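Local coordinates for protein enoyl-CoA hydratase subunit I (PDB 2PBP) that probably hydrates the double bond of enoyl-CoA thioesters as a hydro-lyase of the enoyl-CoA hydratase/isomerase (crotonase) family, at residues S30-M33 and V34-V38; A40-A43 and F44-E48; L186-E189 and T190-A194. All coordinates share one frame; numbering follows the deposited sequence.

Contact 1. Residues S30-M33 and V34-V38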
# COMPACT_ATOMS: atom_id res chain seq x y z
N SER A 30 -29.11 5.92 -10.29
CA SER A 30 -29.96 5.04 -11.08
C SER A 30 -29.06 4.52 -12.20
O SER A 30 -27.95 5.02 -12.37
CB SER A 30 -31.11 5.83 -11.69
OG SER A 30 -30.62 6.87 -12.51
N ARG A 31 -29.53 3.54 -12.96
CA ARG A 31 -28.72 3.02 -14.05
C ARG A 31 -28.38 4.14 -15.04
O ARG A 31 -27.28 4.18 -15.59
CB ARG A 31 -29.43 1.88 -14.78
CG ARG A 31 -29.62 0.62 -13.95
CD ARG A 31 -30.00 -0.56 -14.84
NE ARG A 31 -31.18 -0.28 -15.65
CZ ARG A 31 -32.43 -0.29 -15.19
NH1 ARG A 31 -32.66 -0.57 -13.91
NH2 ARG A 31 -33.44 -0.01 -15.99
N GLN A 32 -29.32 5.06 -15.25
CA GLN A 32 -29.09 6.17 -16.17
C GLN A 32 -27.98 7.10 -15.67
O GLN A 32 -27.11 7.50 -16.43
CB GLN A 32 -30.39 6.97 -16.37
CG GLN A 32 -30.25 8.19 -17.28
CD GLN A 32 -29.68 7.84 -18.64
OE1 GLN A 32 -29.98 6.78 -19.20
NE2 GLN A 32 -28.87 8.74 -19.19
N MET A 33 -28.03 7.43 -14.38
CA MET A 33 -27.03 8.30 -13.77
C MET A 33 -25.64 7.66 -13.87
O MET A 33 -24.67 8.32 -14.25
CB MET A 33 -27.38 8.55 -12.30
CG MET A 33 -26.32 9.30 -11.49
SD MET A 33 -26.03 11.01 -12.02
CE MET A 33 -27.15 11.89 -10.91
N VAL A 34 -25.55 6.38 -13.52
CA VAL A 34 -24.28 5.67 -13.59
C VAL A 34 -23.71 5.69 -15.01
O VAL A 34 -22.52 5.92 -15.20
CB VAL A 34 -24.42 4.21 -13.11
CG1 VAL A 34 -23.10 3.46 -13.29
CG2 VAL A 34 -24.84 4.19 -11.64
N ALA A 35 -24.57 5.45 -16.00
CA ALA A 35 -24.13 5.44 -17.39
C ALA A 35 -23.53 6.79 -17.77
O ALA A 35 -22.51 6.85 -18.45
CB ALA A 35 -25.29 5.10 -18.31
N GLU A 36 -24.15 7.88 -17.33
CA GLU A 36 -23.64 9.21 -17.63
C GLU A 36 -22.30 9.44 -16.95
O GLU A 36 -21.38 10.03 -17.54
CB GLU A 36 -24.64 10.28 -17.21
CG GLU A 36 -25.88 10.34 -18.11
CD GLU A 36 -26.79 11.51 -17.78
OE1 GLU A 36 -26.29 12.64 -17.69
OE2 GLU A 36 -28.01 11.28 -17.63
N ILE A 37 -22.18 8.97 -15.71
CA ILE A 37 -20.93 9.12 -14.97
C ILE A 37 -19.82 8.37 -15.70
O ILE A 37 -18.73 8.89 -15.87
CB ILE A 37 -21.07 8.57 -13.53
CG1 ILE A 37 -22.11 9.41 -12.76
CG2 ILE A 37 -19.72 8.59 -12.83
CD1 ILE A 37 -22.59 8.78 -11.46
N VAL A 38 -20.11 7.14 -16.13
CA VAL A 38 -19.13 6.33 -16.84
C VAL A 38 -18.67 7.02 -18.12
O VAL A 38 -17.47 7.07 -18.42
CB VAL A 38 -19.70 4.95 -17.22
CG1 VAL A 38 -18.75 4.21 -18.15
CG2 VAL A 38 -19.93 4.13 -15.96
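Gln-32 and Glu-36 meet one helical turn apart near the start of helix 31-46, joined by their side chains. From CB outward, the Glu-36 side chain runs along the preceding turn before reaching its polar partners. Glu-36 CB rests 3.6 Å from Met-33 O, on the wall of that turn. Glu-36 CG, beside the backbone N (chi1 -72°), lies over Gln-32, 3.5 Å from Gln-32 O. The chain then runs extended to the carboxylate, where Glu-36 OE2 accepts from Gln-32 NE2 at 3.1 Å. That bond is almost straight at the hydrogen, 174°, and OE2 lies in the plane of the amide; on the acceptor side, NE2 comes to the anti side of OE2, somewhat out of the carboxylate plane. Gln-32 reaches over because its chain bends at chi2 (55°), which turns the amide along the helix. The other oxygen, OE1, takes hydrogen bonds from the backbone N of Ser-6, the strongest partner of this carboxylate, and of Val-5. The carboxylate thus ties the residues just ahead of strand 7-12 to the helix, and an alanine here would probably leave those two amides and Gln-32 NE2 without their acceptor and let the N-terminal segment shift.

On the next strip of the helix, Met-33 CG meets Ile-37 CD1 at 3.8 Å, while Ile-37 CG1 sits 3.2 Å from Met-33 O. Ser-30 is the N-cap, its OG accepting from Met-33 N at 3.2 Å, and Val-34 N closes the first turn on Ser-30 O. The helix is the crossover of a beta-alpha-beta unit between strands 15-20 and 52-57; Met-33 and Glu-36 touch Ile-7 of strand 7-12, and Val-34 and Ala-35 pack on Asp-87 of helix 86-92.

Contact 2. Residues A40-A43 and F44-E48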
# COMPACT_ATOMS: atom_id res chain seq x y z
N ALA A 40 -18.78 10.26 -18.85
CA ALA A 40 -18.01 11.45 -18.52
C ALA A 40 -16.61 11.11 -18.02
O ALA A 40 -15.63 11.74 -18.42
CB ALA A 40 -18.75 12.27 -17.47
N VAL A 41 -16.52 10.10 -17.15
CA VAL A 41 -15.22 9.70 -16.62
C VAL A 41 -14.31 9.12 -17.71
O VAL A 41 -13.13 9.44 -17.76
CB VAL A 41 -15.38 8.66 -15.49
CG1 VAL A 41 -14.01 8.14 -15.06
CG2 VAL A 41 -16.09 9.29 -14.30
N GLU A 42 -14.86 8.28 -18.59
CA GLU A 42 -14.04 7.71 -19.64
C GLU A 42 -13.56 8.80 -20.60
O GLU A 42 -12.46 8.72 -21.13
CB GLU A 42 -14.81 6.62 -20.40
CG GLU A 42 -15.14 5.41 -19.54
CD GLU A 42 -15.68 4.23 -20.34
OE1 GLU A 42 -16.31 4.47 -21.39
OE2 GLU A 42 -15.48 3.08 -19.91
N ALA A 43 -14.38 9.84 -20.79
CA ALA A 43 -14.00 10.94 -21.67
C ALA A 43 -12.79 11.67 -21.10
O ALA A 43 -11.81 11.93 -21.81
CB ALA A 43 -15.17 11.90 -21.82
N PHE A 44 -12.84 12.00 -19.81
CA PHE A 44 -11.73 12.68 -19.16
C PHE A 44 -10.51 11.76 -19.09
O PHE A 44 -9.37 12.22 -19.17
CB PHE A 44 -12.11 13.12 -17.74
CG PHE A 44 -12.87 14.42 -17.66
CD1 PHE A 44 -12.68 15.43 -18.61
CD2 PHE A 44 -13.73 14.67 -16.60
CE1 PHE A 44 -13.33 16.65 -18.50
CE2 PHE A 44 -14.39 15.90 -16.47
CZ PHE A 44 -14.19 16.89 -17.43
N ASP A 45 -10.76 10.46 -18.92
CA ASP A 45 -9.67 9.48 -18.83
C ASP A 45 -8.87 9.42 -20.13
O ASP A 45 -7.66 9.23 -20.11
CB ASP A 45 -10.24 8.10 -18.48
CG ASP A 45 -9.17 7.10 -18.04
OD1 ASP A 45 -8.12 7.51 -17.50
OD2 ASP A 45 -9.39 5.88 -18.21
N ARG A 46 -9.56 9.61 -21.26
CA ARG A 46 -8.92 9.58 -22.57
C ARG A 46 -8.23 10.91 -22.93
O ARG A 46 -7.38 10.95 -23.82
CB ARG A 46 -9.94 9.27 -23.67
CG ARG A 46 -10.69 7.95 -23.52
CD ARG A 46 -11.54 7.67 -24.76
NE ARG A 46 -12.62 8.64 -24.96
CZ ARG A 46 -13.85 8.51 -24.47
NH1 ARG A 46 -14.18 7.44 -23.76
NH2 ARG A 46 -14.76 9.44 -24.71
N ASN A 47 -8.61 11.98 -22.23
CA ASN A 47 -8.05 13.31 -22.47
C ASN A 47 -6.72 13.48 -21.73
O ASN A 47 -6.69 13.59 -20.51
CB ASN A 47 -9.04 14.38 -21.98
CG ASN A 47 -8.66 15.78 -22.43
OD1 ASN A 47 -7.50 16.08 -22.69
ND2 ASN A 47 -9.66 16.66 -22.51
N GLU A 48 -5.62 13.52 -22.47
CA GLU A 48 -4.31 13.66 -21.84
C GLU A 48 -4.11 15.01 -21.15
O GLU A 48 -3.14 15.19 -20.41
CB GLU A 48 -3.20 13.39 -22.86
CG GLU A 48 -3.00 11.89 -23.11
CD GLU A 48 -1.92 11.59 -24.13
OE1 GLU A 48 -0.77 12.04 -23.94
OE2 GLU A 48 -2.23 10.89 -25.12
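Arg-46 folds back over the preceding turn of helix 31-46 and lays one face of its guanidinium on Ala-43 and Glu-42. Ala-43 CA and Glu-42 O both sit under that face, toward its rim, with Arg-46 NH2 3.5 Å from Ala-43 CA. A bend at chi3 (-64°) brings the flat group round against the backbone, and Arg-46 CG on the way passes 3.1 Å from Glu-42 O. Arg-46 NH1 comes 3.5 Å from Glu-42 CB but forms no salt bridge with the Glu-42 carboxylate, whose OE1 stays 4.4 Å from NH1 and pairs instead with Arg-90.

Backbone bonds set this scaffold. Arg-46 N donates to Glu-42 O at 3.0 Å, Asp-45 N to Val-41 O at 2.8 Å, and Phe-44 N to Ala-40 O. Ala-43 O receives only weak bonds across this turn, from Arg-46 N and Asn-47 N.

In the next shell, Asp-45 OD1 bonds Thr-96 OG1, holding the helix to the loop ahead of strand 98-102, and Asn-47 OD1 takes the backbone N of Lys-49. This is where the crossover helix of the beta-alpha-beta unit 15-20, 31-46, 52-57 hands over to its second strand. Phe-44 packs it onto the sheet, touching Ala-9 and Gln-11 of strand 7-12, Ile-18 of strand 15-20 and Ile-53 of strand 52-57, while Val-41 packs beside it on Ile-18 and Leu-55.

Contact 3. Residues L186-E189 and T190-A194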
# COMPACT_ATOMS: atom_id res chain seq x y z
N LEU A 186 -14.31 22.01 1.58
CA LEU A 186 -14.16 20.77 0.83
C LEU A 186 -13.62 20.91 -0.60
O LEU A 186 -12.58 20.32 -0.93
CB LEU A 186 -15.49 20.01 0.79
CG LEU A 186 -15.46 18.72 -0.04
CD1 LEU A 186 -14.43 17.76 0.53
CD2 LEU A 186 -16.84 18.08 -0.06
N MET A 187 -14.31 21.66 -1.44
CA MET A 187 -13.86 21.82 -2.82
C MET A 187 -12.52 22.51 -2.93
O MET A 187 -11.66 22.11 -3.72
CB MET A 187 -14.91 22.57 -3.65
CG MET A 187 -16.16 21.76 -3.94
SD MET A 187 -15.77 20.10 -4.58
CE MET A 187 -15.11 20.49 -6.19
N GLU A 188 -12.33 23.56 -2.14
CA GLU A 188 -11.07 24.30 -2.15
C GLU A 188 -9.92 23.36 -1.82
O GLU A 188 -8.90 23.33 -2.51
CB GLU A 188 -11.11 25.43 -1.13
CG GLU A 188 -9.82 26.21 -1.01
CD GLU A 188 -9.80 27.11 0.21
OE1 GLU A 188 -10.76 27.88 0.38
OE2 GLU A 188 -8.83 27.04 0.98
N GLU A 189 -10.08 22.59 -0.74
CA GLU A 189 -9.04 21.66 -0.32
C GLU A 189 -8.83 20.54 -1.34
O GLU A 189 -7.69 20.17 -1.63
CB GLU A 189 -9.39 21.05 1.04
CG GLU A 189 -9.32 22.05 2.19
CD GLU A 189 -7.93 22.63 2.38
OE1 GLU A 189 -6.96 21.85 2.46
OE2 GLU A 189 -7.80 23.87 2.45
N THR A 190 -9.92 20.00 -1.88
CA THR A 190 -9.82 18.92 -2.86
C THR A 190 -9.11 19.40 -4.13
O THR A 190 -8.25 18.71 -4.67
CB THR A 190 -11.20 18.37 -3.25
OG1 THR A 190 -11.87 17.89 -2.07
CG2 THR A 190 -11.06 17.21 -4.23
N MET A 191 -9.48 20.59 -4.61
CA MET A 191 -8.86 21.12 -5.82
C MET A 191 -7.39 21.44 -5.60
O MET A 191 -6.58 21.33 -6.53
CB MET A 191 -9.61 22.37 -6.29
CG MET A 191 -11.02 22.08 -6.79
SD MET A 191 -11.05 20.86 -8.13
CE MET A 191 -10.21 21.77 -9.43
N ARG A 192 -7.03 21.85 -4.39
CA ARG A 192 -5.64 22.15 -4.09
C ARG A 192 -4.84 20.85 -4.17
O ARG A 192 -3.75 20.81 -4.74
CB ARG A 192 -5.50 22.76 -2.70
CG ARG A 192 -4.08 23.10 -2.32
CD ARG A 192 -4.04 24.04 -1.12
NE ARG A 192 -4.75 25.28 -1.40
CZ ARG A 192 -5.89 25.64 -0.81
NH1 ARG A 192 -6.45 24.85 0.09
NH2 ARG A 192 -6.46 26.80 -1.13
N LEU A 193 -5.40 19.78 -3.60
CA LEU A 193 -4.76 18.48 -3.62
C LEU A 193 -4.62 17.97 -5.05
O LEU A 193 -3.56 17.49 -5.46
CB LEU A 193 -5.57 17.47 -2.79
CG LEU A 193 -5.13 16.01 -2.87
CD1 LEU A 193 -3.70 15.87 -2.34
CD2 LEU A 193 -6.09 15.14 -2.08
N ALA A 194 -5.71 18.08 -5.82
CA ALA A 194 -5.71 17.63 -7.21
C ALA A 194 -4.68 18.44 -8.00
O ALA A 194 -3.99 17.90 -8.86
CB ALA A 194 -7.10 17.80 -7.81
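Two consecutive glutamates, Glu-188 and Glu-189, share one arginine, Arg-192, in a salt-bridge network on the outer side of helix 186-198. Arg-192 NH1 meets Glu-189 OE2 at 2.9 Å, at the edge of the guanidinium and near its plane. Arg-192 NH2 donates to Glu-188 OE2 at 3.2 Å; the oxygen lies in the guanidinium plane, but the nitrogen stands above the carboxylate, with the two planes 79° apart. NH2 carries the bond to Glu-188 OE2, and NH1 only supplements it weakly. The route there is set by CG of Arg-192 lying anti to its N (chi1 180°) and by a later bend at chi3, which curls the group back along the helix beside both acids. Glu-189 has a second mate, since its OE1 pairs with Arg-179.

On the side toward the sheet, Thr-190 stands among apolar side chains. Thr-190 OG1 donates to Leu-186 O at 2.8 Å from above the carbonyl plane, while Thr-190 N bonds that oxygen too. Thr-190 also touches Val-121, Ile-99 and Val-54, and Leu-186 packs on Val-121, so the helix lies across the strands of the six-stranded sheet.

Chemically, the hydroxyl spends its proton on a carbonyl of its own helix as it enters the hydrophobic interface, and the pooled charges outside probably offset one another, with Arg-179 tying the network to strand 179-181.

How the contacts relate
Contacts 1 and 2 follow each other on helix 31-46, the first at its start and the second further along, their centres 15 Å apart. Contact 3 comes much later in the chain, on helix 186-198, its centre 25 Å from contact 1 and 20 Å from contact 2, touching neither. What relates them is the six-stranded sheet: strands 15-20 and 52-57 receive side chains of contact 2 and of contact 3, on alternate residues, while contact 1 reaches strand 7-12. Two helices from distant parts of the sequence thus cover opposite faces of the sheet of a single crotonase-family domain, which is sandwiched between them.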